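Local coordinates for protein carbohydrate binding module E1 (Uncultured bacterium, PDB 5KLE) that binds cellopentaose, and probably cellulose and related beta-glucan chains of plant cell walls, at residues Ser51-Ile54 / Pro58-Ile61. Numbering follows the deposited sequence.
Sequences SYNI and PQGI
I54 and I61 meet on the buried side of this contact, where CD1 of I61 lies 3.8 Å from CG1 of I54. The ring of P58 borders this apolar patch, its CD against CD1 of I54; V71 of strand 67-71 covers all three, as expected between the two sheets of a beta-sandwich. Branched aliphatic residues suit strands facing such a core. Y52 and I61 form an antiparallel hydrogen-bonded pair, with Y52 N 2.9 Å from I61 O and I61 N 3.0 Å from Y52 O. Because G60 and I61 both face Y52, the pairing is a G1 beta bulge, and the positive phi of G60 is one that glycine adopts readily. On the solvent side a side chain joins the backbone bonds: N53, with CG anti to its carbonyl carbon, points OD1 at G60 N, 2.9 Å away in a nearly straight bond (168°). A leucine here would probably leave the G60 amide without this acceptor and the bulge less firmly held. Q59 bends at chi2 and crosses N53 at about a right angle, their amide planes 29° apart; its NE2 bonds to G57 O. At the loop end of the strand, I54 N donates to P58 O at 2.9 Å.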
# COMPACT_ATOMS: atom_id res chain seq x y z
N SER A 51 7.73 -2.07 -2.83
CA SER A 51 7.50 -3.02 -1.74
C SER A 51 6.83 -2.32 -0.56
O SER A 51 6.97 -1.10 -0.39
CB SER A 51 8.77 -3.73 -1.30
OG SER A 51 9.65 -2.87 -0.62
N TYR A 52 6.12 -3.11 0.26
CA TYR A 52 5.24 -2.59 1.30
C TYR A 52 5.26 -3.46 2.56
O TYR A 52 5.46 -4.68 2.50
CB TYR A 52 3.75 -2.64 0.83
CG TYR A 52 3.53 -2.02 -0.54
CD1 TYR A 52 3.08 -0.69 -0.68
CD2 TYR A 52 3.86 -2.73 -1.72
CE1 TYR A 52 2.92 -0.11 -1.94
CE2 TYR A 52 3.73 -2.14 -3.00
CZ TYR A 52 3.22 -0.84 -3.08
OH TYR A 52 3.09 -0.22 -4.33
N ASN A 53 5.00 -2.82 3.69
CA ASN A 53 4.71 -3.49 4.96
C ASN A 53 3.39 -2.97 5.49
O ASN A 53 3.18 -1.75 5.56
CB ASN A 53 5.76 -3.18 6.04
CG ASN A 53 7.12 -3.79 5.77
OD1 ASN A 53 7.25 -4.77 5.04
ND2 ASN A 53 8.17 -3.23 6.40
N ILE A 54 2.50 -3.88 5.92
CA ILE A 54 1.23 -3.49 6.54
C ILE A 54 1.40 -3.53 8.05
O ILE A 54 1.87 -4.54 8.60
CB ILE A 54 0.09 -4.44 6.11
CG1 ILE A 54 -0.13 -4.32 4.61
CG2 ILE A 54 -1.19 -4.15 6.91
CD1 ILE A 54 -1.20 -5.25 4.04
N PRO A 58 0.75 -8.31 7.03
CA PRO A 58 1.75 -8.88 6.11
C PRO A 58 2.91 -7.94 5.82
O PRO A 58 2.73 -6.72 5.66
CB PRO A 58 0.92 -9.17 4.85
CG PRO A 58 -0.43 -9.46 5.36
CD PRO A 58 -0.62 -8.47 6.52
N GLN A 59 4.12 -8.51 5.76
CA GLN A 59 5.37 -7.78 5.59
C GLN A 59 6.06 -8.22 4.31
O GLN A 59 5.90 -9.36 3.86
CB GLN A 59 6.32 -8.06 6.76
CG GLN A 59 5.74 -7.79 8.13
CD GLN A 59 5.69 -6.30 8.41
OE1 GLN A 59 6.72 -5.60 8.51
NE2 GLN A 59 4.48 -5.78 8.56
N GLY A 60 6.83 -7.31 3.71
CA GLY A 60 7.60 -7.67 2.53
C GLY A 60 6.77 -7.96 1.29
O GLY A 60 7.17 -8.80 0.47
N ILE A 61 5.61 -7.31 1.14
CA ILE A 61 4.81 -7.42 -0.08
C ILE A 61 5.56 -6.75 -1.22
O ILE A 61 6.10 -5.67 -1.05
CB ILE A 61 3.47 -6.68 0.16
CG1 ILE A 61 2.70 -7.24 1.36
CG2 ILE A 61 2.60 -6.65 -1.11
CD1 ILE A 61 1.81 -6.19 2.00